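PDB 2PJZ: ABC transporter ATP-binding protein from Sulfolobus tokodaii, which probably binds and hydrolyses ATP as the nucleotide-binding subunit of an ABC transporter, putatively one for cobalt. Local coordinates for residues Ser41-Leu46 / Tyr197-Asn202; Ser51-Tyr56 / Leu80-Glu85; Leu115-Glu120 / Ala131-Leu136; Leu228-Met233 / Val237-Gly242. All coordinates share one frame; numbering follows the deposited sequence.

How the contacts relate
From the N terminus, the chain first enters 41-46, whose pairing with 197-202 in contact 1 closes a long loop that joins the start of helix 43-50 to strand 195-200. Two shorter closures nest inside it, one after the other. Contact 2 (51-56 with 80-85) brings the exit of helix 43-50 to the loop after strand 76-78, and contact 3 (115-120 with 131-136) packs the end of helix 105-114 on helix 131-144. Contact 4 follows in series as a hairpin, 228-233 with 237-242. Contacts 1 and 2 touch through Thr44 and Leu80, and Phe198 packs contact 1 against contact 4. Contacts 3 and 4 lie farthest apart, their centres about 38 Å from each other.

Contact 1: Ser41-Leu46 / Tyr197-Asn202; sequences SGKTTL and YFLVGN. With SO4 (sulfate ion), chain C.
The P-loop (Walker A motif) at the start of helix 43-50 meets strand 195-200 through Leu199, whose methyl CD2 touches Ser41, Gly42 and Lys43. With chi1 at -171°, Leu199 extends toward the loop and sets CD2 3.5 Å from Ser41 O and 3.6 Å from Lys43 N. The same methyl lies 3.8 Å from Lys43 CG, and Leu46 CD2 approaches it more loosely at 4.4 Å. The loop wraps a sulfate ion, probably from the crystallisation liquor. Lys43 N and Lys43 NZ both grip sulfate O3, at 3.0 and 2.7 Å; bends at chi3 and chi4 (-49° and -71°) turn the ammonium back to the anion. Gly42 N holds O1 at 3.0 Å and Thr44 N holds O2 at 3.0 Å, and Gly40 N also bonds the sulfate. Lys43 NZ also bonds Gly37 O, while Ser41 OG bonds Pro38 O. A methionine in place of Lys43 would probably leave sulfate O3 without its charged mate and Gly37 O without the ammonium that ties it to the anion. Backbone amides and a lysine gathered round an anion at a helix N terminus are the hallmark of P-loop NTPases, where this site typically receives the beta-phosphate of the nucleotide.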
loop_
_atom_site.group_PDB
_atom_site.type_symbol
_atom_site.label_atom_id
_atom_site.label_comp_id
_atom_site.label_asym_id
_atom_site.label_seq_id
_atom_site.Cartn_x
_atom_site.Cartn_y
_atom_site.Cartn_z
ATOM N N SER A 41 -5.337 -11.350 0.570
ATOM C CA SER A 41 -4.564 -11.719 -0.601
ATOM C C SER A 41 -3.028 -11.742 -0.320
ATOM O O SER A 41 -2.271 -12.272 -1.114
ATOM C CB SER A 41 -4.860 -10.784 -1.780
ATOM O OG SER A 41 -4.600 -9.439 -1.408
ATOM N N GLY A 42 -2.599 -11.159 0.789
ATOM C CA GLY A 42 -1.184 -11.110 1.120
ATOM C C GLY A 42 -0.539 -9.734 0.926
ATOM O O GLY A 42 0.687 -9.625 1.062
ATOM N N LYS A 43 -1.347 -8.688 0.642
ATOM C CA LYS A 43 -0.802 -7.339 0.355
ATOM C C LYS A 43 0.038 -6.813 1.511
ATOM O O LYS A 43 1.158 -6.349 1.295
ATOM C CB LYS A 43 -1.919 -6.304 0.050
ATOM C CG LYS A 43 -2.880 -6.678 -1.007
ATOM C CD LYS A 43 -3.944 -5.562 -1.225
ATOM C CE LYS A 43 -4.585 -5.063 0.067
ATOM N NZ LYS A 43 -5.494 -6.085 0.666
ATOM N N THR A 44 -0.495 -6.894 2.732
ATOM C CA THR A 44 0.148 -6.341 3.891
ATOM C C THR A 44 1.418 -7.149 4.208
ATOM O O THR A 44 2.445 -6.575 4.568
ATOM C CB THR A 44 -0.788 -6.298 5.128
ATOM O OG1 THR A 44 -1.880 -5.429 4.854
ATOM C CG2 THR A 44 -0.038 -5.795 6.386
ATOM N N THR A 45 1.325 -8.469 4.047
ATOM C CA THR A 45 2.475 -9.351 4.224
ATOM C C THR A 45 3.608 -8.969 3.263
ATOM O O THR A 45 4.769 -8.971 3.643
ATOM C CB THR A 45 2.088 -10.841 4.061
ATOM O OG1 THR A 45 1.167 -11.175 5.107
ATOM C CG2 THR A 45 3.296 -11.715 4.220
ATOM N N LEU A 46 3.264 -8.634 2.033
ATOM C CA LEU A 46 4.275 -8.182 1.058
ATOM C C LEU A 46 4.982 -6.904 1.517
ATOM O O LEU A 46 6.212 -6.814 1.488
ATOM C CB LEU A 46 3.606 -7.972 -0.300
ATOM C CG LEU A 46 4.259 -8.313 -1.636
ATOM C CD1 LEU A 46 4.929 -9.665 -1.611
ATOM C CD2 LEU A 46 3.120 -8.327 -2.691
ATOM N N TYR A 197 -1.422 -2.236 -9.753
ATOM C CA TYR A 197 -1.299 -3.661 -9.968
ATOM C C TYR A 197 -2.391 -4.344 -9.140
ATOM O O TYR A 197 -2.807 -3.820 -8.129
ATOM C CB TYR A 197 0.046 -4.152 -9.440
ATOM C CG TYR A 197 1.217 -3.638 -10.234
ATOM C CD1 TYR A 197 1.815 -4.446 -11.194
ATOM C CD2 TYR A 197 1.711 -2.349 -10.027
ATOM C CE1 TYR A 197 2.906 -3.996 -11.955
ATOM C CE2 TYR A 197 2.805 -1.869 -10.780
ATOM C CZ TYR A 197 3.388 -2.723 -11.738
ATOM O OH TYR A 197 4.442 -2.304 -12.516
ATOM N N PHE A 198 -2.868 -5.483 -9.619
ATOM C CA PHE A 198 -3.775 -6.343 -8.859
ATOM C C PHE A 198 -2.998 -7.523 -8.265
ATOM O O PHE A 198 -2.240 -8.170 -8.966
ATOM C CB PHE A 198 -4.831 -6.926 -9.805
ATOM C CG PHE A 198 -5.830 -5.911 -10.259
ATOM C CD1 PHE A 198 -7.016 -5.710 -9.528
ATOM C CD2 PHE A 198 -5.583 -5.146 -11.399
ATOM C CE1 PHE A 198 -7.964 -4.764 -9.944
ATOM C CE2 PHE A 198 -6.534 -4.207 -11.831
ATOM C CZ PHE A 198 -7.716 -4.011 -11.102
ATOM N N LEU A 199 -3.206 -7.799 -6.985
ATOM C CA LEU A 199 -2.705 -9.060 -6.409
ATOM C C LEU A 199 -3.887 -10.031 -6.488
ATOM O O LEU A 199 -4.752 -10.004 -5.609
ATOM C CB LEU A 199 -2.241 -8.843 -4.961
ATOM C CG LEU A 199 -1.493 -9.981 -4.239
ATOM C CD1 LEU A 199 -0.250 -10.469 -5.007
ATOM C CD2 LEU A 199 -1.122 -9.507 -2.884
ATOM N N VAL A 200 -3.898 -10.854 -7.539
ATOM C CA VAL A 200 -4.912 -11.925 -7.786
ATOM C C VAL A 200 -4.314 -13.028 -8.641
ATOM O O VAL A 200 -3.328 -12.822 -9.315
ATOM C CB VAL A 200 -6.191 -11.409 -8.538
ATOM C CG1 VAL A 200 -7.073 -10.612 -7.605
ATOM C CG2 VAL A 200 -5.811 -10.597 -9.771
ATOM N N GLY A 201 -4.918 -14.211 -8.645
ATOM C CA GLY A 201 -4.392 -15.315 -9.453
ATOM C C GLY A 201 -3.036 -15.717 -8.937
ATOM O O GLY A 201 -2.131 -16.087 -9.706
ATOM N N ASN A 202 -2.868 -15.566 -7.622
ATOM C CA ASN A 202 -1.611 -15.886 -6.973
ATOM C C ASN A 202 -0.452 -15.152 -7.686
ATOM O O ASN A 202 0.670 -15.638 -7.780
ATOM C CB ASN A 202 -1.476 -17.451 -6.871
ATOM C CG ASN A 202 -2.717 -18.156 -6.141
ATOM O OD1 ASN A 202 -3.275 -19.138 -6.629
ATOM N ND2 ASN A 202 -3.111 -17.645 -5.003
HETATM S S SO4 C . -4.196 -8.495 2.859
HETATM O O1 SO4 C . -3.635 -9.807 3.280
HETATM O O2 SO4 C . -3.348 -7.433 3.427
HETATM O O3 SO4 C . -4.215 -8.331 1.416
HETATM O O4 SO4 C . -5.512 -8.296 3.424
#

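Contact 2: Ser51-Tyr56 / Leu80-Glu85; sequences SGLLPY and LPEAYE
Leu53 has the largest share of this contact, its CD1 methyl lying 3.8 Å from Leu80 CD1 and 3.7 Å from Glu82 CB. The other methyl, Leu53 CD2, comes within 4.0 Å of Glu82 CB, and the isopropyl fork thus meets the first side-chain carbon of the glutamate with both prongs. The Leu53 and Leu80 side chains lie alongside each other, pointing opposite ways. Leu80 CD1 has a second neighbour, Ser51 OG at 3.7 Å, where a hydroxyl oxygen meets a methyl without any bond.

The second shell fixes these groups. Ser51 OG is hydrogen-bonded to Leu47 O and to Tyr76 OH, which settles its position beside Leu80. The glutamate chain turns at chi2 (88°), and OE2 forms a salt bridge with Arg48 NE. Hence the aliphatic root of Glu82 covers Leu53 while its carboxylate pairs with Arg48 of helix 43-50. Gly52, with positive phi, ends helix 43-50 in a Schellman motif, which turns the chain so that Leu53 faces residues 80-85. On the opposing side a short 3-10 turn presents Glu82, closed by Ala83 N to Leu80 O (2.9 Å) and Tyr84 N to Pro81 O (3.0 Å).

By its place in the sequence, the loop 80-85 probably belongs to the Q-loop region of the ABC ATPase fold. It leaves strand 76-78, an outermost strand of the mixed sheet, and leads to helix 90-100, whose Tyr97 OH bonds Ala83 O, while Tyr84 packs on helix 131-144 and Leu80 on helix 43-50.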
loop_
_atom_site.group_PDB
_atom_site.type_symbol
_atom_site.label_atom_id
_atom_site.label_comp_id
_atom_site.label_asym_id
_atom_site.label_seq_id
_atom_site.Cartn_x
_atom_site.Cartn_y
_atom_site.Cartn_z
ATOM N N SER A 51 9.622 -4.086 4.084
ATOM C CA SER A 51 10.040 -3.231 5.217
ATOM C C SER A 51 10.962 -3.898 6.223
ATOM O O SER A 51 11.339 -3.281 7.246
ATOM C CB SER A 51 8.826 -2.651 5.944
ATOM O OG SER A 51 7.937 -2.076 5.019
ATOM N N GLY A 52 11.360 -5.143 5.943
ATOM C CA GLY A 52 12.374 -5.796 6.776
ATOM C C GLY A 52 11.751 -6.455 8.014
ATOM O O GLY A 52 12.430 -6.712 9.000
ATOM N N LEU A 53 10.455 -6.734 7.959
ATOM C CA LEU A 53 9.699 -7.156 9.157
ATOM C C LEU A 53 9.262 -8.629 9.124
ATOM O O LEU A 53 8.649 -9.127 10.087
ATOM C CB LEU A 53 8.459 -6.255 9.351
ATOM C CG LEU A 53 8.731 -4.750 9.582
ATOM C CD1 LEU A 53 7.468 -3.913 9.321
ATOM C CD2 LEU A 53 9.265 -4.559 10.988
ATOM N N LEU A 54 9.579 -9.336 8.048
ATOM C CA LEU A 54 9.188 -10.745 7.931
ATOM C C LEU A 54 10.150 -11.456 7.002
ATOM O O LEU A 54 10.605 -10.843 6.045
ATOM C CB LEU A 54 7.800 -10.798 7.301
ATOM C CG LEU A 54 6.578 -11.516 7.857
ATOM C CD1 LEU A 54 6.485 -11.511 9.366
ATOM C CD2 LEU A 54 5.349 -10.869 7.225
ATOM N N PRO A 55 10.440 -12.747 7.247
ATOM C CA PRO A 55 11.279 -13.470 6.292
ATOM C C PRO A 55 10.481 -13.768 5.018
ATOM O O PRO A 55 9.238 -13.777 5.045
ATOM C CB PRO A 55 11.601 -14.789 6.984
ATOM C CG PRO A 55 10.649 -14.917 8.111
ATOM C CD PRO A 55 10.049 -13.571 8.406
ATOM N N TYR A 56 11.211 -14.034 3.938
ATOM C CA TYR A 56 10.624 -14.261 2.614
ATOM C C TYR A 56 11.655 -15.084 1.834
ATOM O O TYR A 56 12.866 -15.044 2.140
ATOM C CB TYR A 56 10.358 -12.884 1.883
ATOM C CG TYR A 56 11.566 -11.970 1.859
ATOM C CD1 TYR A 56 12.423 -11.962 0.767
ATOM C CD2 TYR A 56 11.875 -11.140 2.964
ATOM C CE1 TYR A 56 13.590 -11.143 0.746
ATOM C CE2 TYR A 56 13.035 -10.341 2.966
ATOM C CZ TYR A 56 13.868 -10.354 1.866
ATOM O OH TYR A 56 15.014 -9.582 1.850
ATOM N N LEU A 80 3.476 0.989 8.643
ATOM C CA LEU A 80 3.049 -0.298 9.248
ATOM C C LEU A 80 3.140 -0.233 10.776
ATOM O O LEU A 80 4.112 0.312 11.327
ATOM C CB LEU A 80 3.888 -1.485 8.751
ATOM C CG LEU A 80 3.566 -1.994 7.343
ATOM C CD1 LEU A 80 4.790 -2.832 6.870
ATOM C CD2 LEU A 80 2.277 -2.824 7.280
ATOM N N PRO A 81 2.138 -0.802 11.462
ATOM C CA PRO A 81 2.108 -0.670 12.927
ATOM C C PRO A 81 3.370 -1.244 13.587
ATOM O O PRO A 81 3.810 -0.726 14.604
ATOM C CB PRO A 81 0.865 -1.473 13.343
ATOM C CG PRO A 81 0.030 -1.565 12.157
ATOM C CD PRO A 81 0.984 -1.550 10.941
ATOM N N GLU A 82 3.957 -2.277 12.980
ATOM C CA GLU A 82 5.189 -2.924 13.485
ATOM C C GLU A 82 6.378 -1.943 13.620
ATOM O O GLU A 82 7.306 -2.169 14.417
ATOM C CB GLU A 82 5.602 -4.080 12.560
ATOM C CG GLU A 82 4.703 -5.322 12.579
ATOM C CD GLU A 82 3.526 -5.278 11.605
ATOM O OE1 GLU A 82 3.118 -4.197 11.092
ATOM O OE2 GLU A 82 2.970 -6.365 11.371
ATOM N N ALA A 83 6.351 -0.858 12.850
ATOM C CA ALA A 83 7.428 0.165 12.904
ATOM C C ALA A 83 7.313 1.117 14.108
ATOM O O ALA A 83 8.216 1.924 14.357
ATOM C CB ALA A 83 7.488 0.970 11.567
ATOM N N TYR A 84 6.200 1.041 14.844
ATOM C CA TYR A 84 5.901 2.013 15.896
ATOM C C TYR A 84 5.513 1.316 17.181
ATOM O O TYR A 84 4.927 0.239 17.160
ATOM C CB TYR A 84 4.803 2.973 15.447
ATOM C CG TYR A 84 5.155 3.617 14.128
ATOM C CD1 TYR A 84 6.050 4.691 14.077
ATOM C CD2 TYR A 84 4.652 3.112 12.927
ATOM C CE1 TYR A 84 6.400 5.274 12.868
ATOM C CE2 TYR A 84 5.002 3.696 11.695
ATOM C CZ TYR A 84 5.873 4.783 11.686
ATOM O OH TYR A 84 6.242 5.374 10.503
ATOM N N GLU A 85 5.871 1.926 18.300
ATOM C CA GLU A 85 5.714 1.259 19.588
ATOM C C GLU A 85 4.391 1.675 20.176
ATOM O O GLU A 85 4.231 2.795 20.657
ATOM C CB GLU A 85 6.884 1.561 20.518
ATOM C CG GLU A 85 8.190 0.930 20.068
ATOM C CD GLU A 85 9.387 1.501 20.806
ATOM O OE1 GLU A 85 9.196 2.042 21.927
ATOM O OE2 GLU A 85 10.521 1.417 20.264
#

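Contact 3: Leu115-Glu120 / Ala131-Leu136; sequences LKLGEE and AGQSVL
Leu115, the first residue past helix 105-114, sends both methyls onto Leu136 of helix 131-144. Its CD2 lies 3.8 Å from Leu136 CD2, and its CD1 comes within 4.1 Å of Leu136 CB. Val166 of helix 161-173 also touches Leu115, which is therefore shared between two helices. Lys116 takes a left-handed backbone conformation and ends the preceding helix as a Schellman motif, turning its own side chain off the interface. The turn brings Leu117, two residues after Leu115, onto the same surface of helix 131-144. With CG beside the backbone N (chi1 -63°), the Leu117 fork divides between two residues: CD1 is 4.1 Å from Leu136 CB, and CD2 is 4.2 Å from Gln133 CG. Leu136 CB thus receives one methyl from each of the two loop leucines, both from the same side. Gln133, extended beyond CG, offers Leu117 its aliphatic portion and also packs on Arg124.

No hydrogen bond crosses the contact, which is wholly apolar packing; Arg163 and Ile167 of helix 161-173 also touch Leu136. At the opening of helix 131-144, Ser130 OG accepts a hydrogen bond from Gln133 N. This start, with Ala131, Gly132 and Gln133 following Ser130, probably forms the final part of the ABC signature sequence (LSGGQ in relatives, LSAGQ here), and a helix launched from that signature and packed on its neighbours is typical of the helical subdomain of ABC ATPases.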
loop_
_atom_site.group_PDB
_atom_site.type_symbol
_atom_site.label_atom_id
_atom_site.label_comp_id
_atom_site.label_asym_id
_atom_site.label_seq_id
_atom_site.Cartn_x
_atom_site.Cartn_y
_atom_site.Cartn_z
ATOM N N LEU A 115 -5.174 17.710 9.827
ATOM C CA LEU A 115 -6.067 16.554 10.046
ATOM C C LEU A 115 -7.070 16.785 11.186
ATOM O O LEU A 115 -7.863 15.886 11.527
ATOM C CB LEU A 115 -5.246 15.281 10.340
ATOM C CG LEU A 115 -4.487 14.639 9.155
ATOM C CD1 LEU A 115 -3.396 13.662 9.642
ATOM C CD2 LEU A 115 -5.462 13.972 8.163
ATOM N N LYS A 116 -7.009 17.980 11.780
ATOM C CA LYS A 116 -7.827 18.333 12.947
ATOM C C LYS A 116 -7.777 17.219 13.994
ATOM O O LYS A 116 -8.812 16.733 14.467
ATOM C CB LYS A 116 -9.263 18.657 12.518
ATOM C CG LYS A 116 -9.342 19.800 11.526
ATOM C CD LYS A 116 -10.731 19.904 10.892
ATOM C CE LYS A 116 -10.775 20.996 9.823
ATOM N NZ LYS A 116 -10.003 22.213 10.241
ATOM N N LEU A 117 -6.554 16.780 14.283
ATOM C CA LEU A 117 -6.251 15.895 15.394
ATOM C C LEU A 117 -5.537 16.804 16.380
ATOM O O LEU A 117 -4.541 17.458 16.028
ATOM C CB LEU A 117 -5.306 14.755 14.979
ATOM C CG LEU A 117 -5.717 13.719 13.931
ATOM C CD1 LEU A 117 -4.553 12.777 13.611
ATOM C CD2 LEU A 117 -6.915 12.917 14.392
ATOM N N GLY A 118 -6.063 16.850 17.603
ATOM C CA GLY A 118 -5.659 17.843 18.590
ATOM C C GLY A 118 -4.225 17.745 19.064
ATOM O O GLY A 118 -3.599 16.694 18.975
ATOM N N GLU A 119 -3.726 18.864 19.580
ATOM C CA GLU A 119 -2.385 18.990 20.166
ATOM C C GLU A 119 -2.139 17.928 21.240
ATOM O O GLU A 119 -1.003 17.481 21.450
ATOM C CB GLU A 119 -2.259 20.385 20.804
ATOM C CG GLU A 119 -0.990 21.164 20.446
ATOM C CD GLU A 119 0.269 20.306 20.490
ATOM O OE1 GLU A 119 0.641 19.846 21.597
ATOM O OE2 GLU A 119 0.885 20.107 19.412
ATOM N N GLU A 120 -3.224 17.543 21.912
ATOM C CA GLU A 120 -3.206 16.564 22.993
ATOM C C GLU A 120 -2.896 15.153 22.511
ATOM O O GLU A 120 -2.505 14.307 23.308
ATOM C CB GLU A 120 -4.545 16.573 23.745
ATOM C CG GLU A 120 -5.757 16.094 22.941
ATOM C CD GLU A 120 -6.371 17.185 22.071
ATOM O OE1 GLU A 120 -5.682 18.196 21.783
ATOM O OE2 GLU A 120 -7.547 17.026 21.669
ATOM N N ALA A 131 -8.694 3.229 15.427
ATOM C CA ALA A 131 -8.135 2.734 14.160
ATOM C C ALA A 131 -7.836 3.874 13.172
ATOM O O ALA A 131 -6.727 3.963 12.625
ATOM C CB ALA A 131 -9.078 1.726 13.539
ATOM N N GLY A 132 -8.822 4.745 12.955
ATOM C CA GLY A 132 -8.650 5.903 12.070
ATOM C C GLY A 132 -7.538 6.833 12.543
ATOM O O GLY A 132 -6.669 7.235 11.765
ATOM N N GLN A 133 -7.550 7.156 13.827
ATOM C CA GLN A 133 -6.487 7.994 14.410
ATOM C C GLN A 133 -5.086 7.370 14.318
ATOM O O GLN A 133 -4.113 8.064 13.976
ATOM C CB GLN A 133 -6.799 8.269 15.873
ATOM C CG GLN A 133 -7.935 9.265 16.091
ATOM C CD GLN A 133 -8.192 9.469 17.582
ATOM O OE1 GLN A 133 -7.930 8.582 18.397
ATOM N NE2 GLN A 133 -8.689 10.652 17.942
ATOM N N SER A 134 -4.993 6.080 14.644
ATOM C CA SER A 134 -3.732 5.317 14.600
ATOM C C SER A 134 -3.098 5.357 13.199
ATOM O O SER A 134 -1.907 5.693 13.071
ATOM C CB SER A 134 -3.966 3.860 15.013
ATOM O OG SER A 134 -2.760 3.104 14.934
ATOM N N VAL A 135 -3.885 5.011 12.171
ATOM C CA VAL A 135 -3.377 5.047 10.781
ATOM C C VAL A 135 -3.014 6.457 10.318
ATOM O O VAL A 135 -2.011 6.643 9.619
ATOM C CB VAL A 135 -4.258 4.282 9.742
ATOM C CG1 VAL A 135 -5.499 5.093 9.293
ATOM C CG2 VAL A 135 -3.421 3.931 8.496
ATOM N N LEU A 136 -3.801 7.457 10.713
ATOM C CA LEU A 136 -3.452 8.827 10.336
ATOM C C LEU A 136 -2.156 9.243 10.961
ATOM O O LEU A 136 -1.300 9.833 10.275
ATOM C CB LEU A 136 -4.564 9.831 10.698
ATOM C CG LEU A 136 -5.795 9.714 9.786
ATOM C CD1 LEU A 136 -6.976 10.525 10.381
ATOM C CD2 LEU A 136 -5.489 10.141 8.360
#

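Contact 4: Leu228-Met233 / Val237-Gly242; sequences LVLDIM and VSIVKG
Leu228, Val229 and Leu230 pair with Ile239, Ser238 and Val237 in an antiparallel beta hairpin, the strand axes running at 161° to each other. The pairs Leu228-Ile239 and Leu230-Val237 are hydrogen-bonded; Val229-Ser238 between them is not. Three bonds are short: Ile239 N to Leu228 O, Leu230 N to Val237 O and Val237 N to Leu230 O, each 2.8 Å. The first is nearly straight (172° at the hydrogen) and meets its carbonyl almost end-on. The return bond from Leu228 N to Ile239 O is weak, so the ladder slackens at the end away from the turn. Near the turn, the Asp231 carboxylate makes a salt bridge with Lys236.

The Ile239 side chain can be followed outward. Its CB sits 3.6 Å from Leu228 O. CG1, beside the backbone N at chi1 -61°, is still 4.0 Å from that oxygen. CD1 then reaches the leucines of the paired strand, 4.3 Å from Leu228 CD2 and 4.3 Å from Leu230 CD1. Phe198 of strand 195-200 packs against all three side chains, joining this hairpin to the mixed sheet of the nucleotide-binding core. Farther along the same face, the Ile232 and Val237 side chains cross, CD1 against CG2 of the valine. Strand 216-220 flanks the hairpin beyond strand 235-241, with Ile218 against Val237 and Ile239.

The other face carries the Val229-Ser238 pair: Ser238 OG is hydrogen-bonded to Gly221 O and Arg223 N, and Val229 CG2 lies 3.7 Å from Ser238 OG.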
loop_
_atom_site.group_PDB
_atom_site.type_symbol
_atom_site.label_atom_id
_atom_site.label_comp_id
_atom_site.label_asym_id
_atom_site.label_seq_id
_atom_site.Cartn_x
_atom_site.Cartn_y
_atom_site.Cartn_z
ATOM N N LEU A 228 -5.774 -4.450 -19.667
ATOM C CA LEU A 228 -5.056 -5.472 -18.900
ATOM C C LEU A 228 -5.865 -6.751 -18.872
ATOM O O LEU A 228 -7.071 -6.705 -18.659
ATOM C CB LEU A 228 -4.815 -4.977 -17.463
ATOM C CG LEU A 228 -4.092 -5.920 -16.484
ATOM C CD1 LEU A 228 -2.659 -6.155 -16.946
ATOM C CD2 LEU A 228 -4.106 -5.310 -15.076
ATOM N N VAL A 229 -5.201 -7.884 -19.089
ATOM C CA VAL A 229 -5.847 -9.187 -18.945
ATOM C C VAL A 229 -5.346 -9.899 -17.680
ATOM O O VAL A 229 -4.156 -10.136 -17.534
ATOM C CB VAL A 229 -5.640 -10.097 -20.176
ATOM C CG1 VAL A 229 -6.387 -11.431 -19.992
ATOM C CG2 VAL A 229 -6.138 -9.372 -21.481
ATOM N N LEU A 230 -6.265 -10.211 -16.775
ATOM C CA LEU A 230 -5.934 -10.929 -15.537
ATOM C C LEU A 230 -6.143 -12.423 -15.687
ATOM O O LEU A 230 -7.199 -12.851 -16.120
ATOM C CB LEU A 230 -6.821 -10.450 -14.388
ATOM C CG LEU A 230 -6.804 -8.969 -14.019
ATOM C CD1 LEU A 230 -7.879 -8.712 -13.005
ATOM C CD2 LEU A 230 -5.417 -8.571 -13.491
ATOM N N ASP A 231 -5.138 -13.206 -15.305
ATOM C CA ASP A 231 -5.255 -14.669 -15.177
ATOM C C ASP A 231 -5.694 -15.073 -13.757
ATOM O O ASP A 231 -5.013 -14.720 -12.786
ATOM C CB ASP A 231 -3.904 -15.292 -15.532
ATOM C CG ASP A 231 -3.369 -14.801 -16.872
ATOM O OD1 ASP A 231 -4.120 -14.840 -17.872
ATOM O OD2 ASP A 231 -2.205 -14.372 -16.953
ATOM N N ILE A 232 -6.834 -15.772 -13.636
ATOM C CA ILE A 232 -7.475 -16.118 -12.339
ATOM C C ILE A 232 -8.105 -17.538 -12.301
ATOM O O ILE A 232 -8.952 -17.855 -13.145
ATOM C CB ILE A 232 -8.573 -15.112 -11.976
ATOM C CG1 ILE A 232 -8.009 -13.689 -11.912
ATOM C CG2 ILE A 232 -9.240 -15.489 -10.650
ATOM C CD1 ILE A 232 -9.048 -12.630 -11.782
ATOM N N MET A 233 -7.757 -18.332 -11.271
ATOM C CA MET A 233 -7.860 -19.828 -11.269
ATOM C C MET A 233 -7.381 -20.369 -12.619
ATOM O O MET A 233 -6.181 -20.563 -12.807
ATOM C CB MET A 233 -9.200 -20.421 -10.710
ATOM C CG MET A 233 -10.194 -19.350 -10.211
ATOM S SD MET A 233 -11.132 -19.422 -8.588
ATOM N N VAL A 237 -9.805 -12.590 -17.202
ATOM C CA VAL A 237 -10.714 -11.490 -16.949
ATOM C C VAL A 237 -10.090 -10.259 -17.577
ATOM O O VAL A 237 -8.959 -9.888 -17.253
ATOM C CB VAL A 237 -10.939 -11.258 -15.426
ATOM C CG1 VAL A 237 -11.684 -9.988 -15.189
ATOM C CG2 VAL A 237 -11.704 -12.420 -14.802
ATOM N N SER A 238 -10.811 -9.635 -18.500
ATOM C CA SER A 238 -10.270 -8.488 -19.212
ATOM C C SER A 238 -10.800 -7.185 -18.681
ATOM O O SER A 238 -12.009 -7.027 -18.449
ATOM C CB SER A 238 -10.552 -8.586 -20.713
ATOM O OG SER A 238 -9.821 -9.655 -21.274
ATOM N N ILE A 239 -9.875 -6.237 -18.511
ATOM C CA ILE A 239 -10.209 -4.856 -18.212
ATOM C C ILE A 239 -10.134 -4.101 -19.548
ATOM O O ILE A 239 -9.057 -4.008 -20.175
ATOM C CB ILE A 239 -9.261 -4.271 -17.120
ATOM C CG1 ILE A 239 -9.406 -5.084 -15.816
ATOM C CG2 ILE A 239 -9.566 -2.842 -16.858
ATOM C CD1 ILE A 239 -8.352 -4.786 -14.744
ATOM N N VAL A 240 -11.297 -3.605 -19.979
ATOM C CA VAL A 240 -11.474 -2.985 -21.302
ATOM C C VAL A 240 -11.937 -1.514 -21.209
ATOM O O VAL A 240 -12.721 -1.137 -20.334
ATOM C CB VAL A 240 -12.455 -3.818 -22.172
ATOM C CG1 VAL A 240 -11.933 -5.250 -22.368
ATOM C CG2 VAL A 240 -13.838 -3.855 -21.535
ATOM N N LYS A 241 -11.438 -0.680 -22.116
ATOM C CA LYS A 241 -11.802 0.728 -22.149
ATOM C C LYS A 241 -13.211 0.879 -22.737
ATOM O O LYS A 241 -13.543 0.245 -23.731
ATOM C CB LYS A 241 -10.784 1.514 -22.979
ATOM C CG LYS A 241 -10.802 2.983 -22.680
ATOM C CD LYS A 241 -9.519 3.697 -23.130
ATOM C CE LYS A 241 -9.459 5.063 -22.490
ATOM N NZ LYS A 241 -9.043 4.947 -21.058
ATOM N N GLY A 242 -14.040 1.706 -22.116
ATOM C CA GLY A 242 -15.431 1.827 -22.559
ATOM C C GLY A 242 -16.289 0.604 -22.252
ATOM O O GLY A 242 -15.939 -0.201 -21.383
#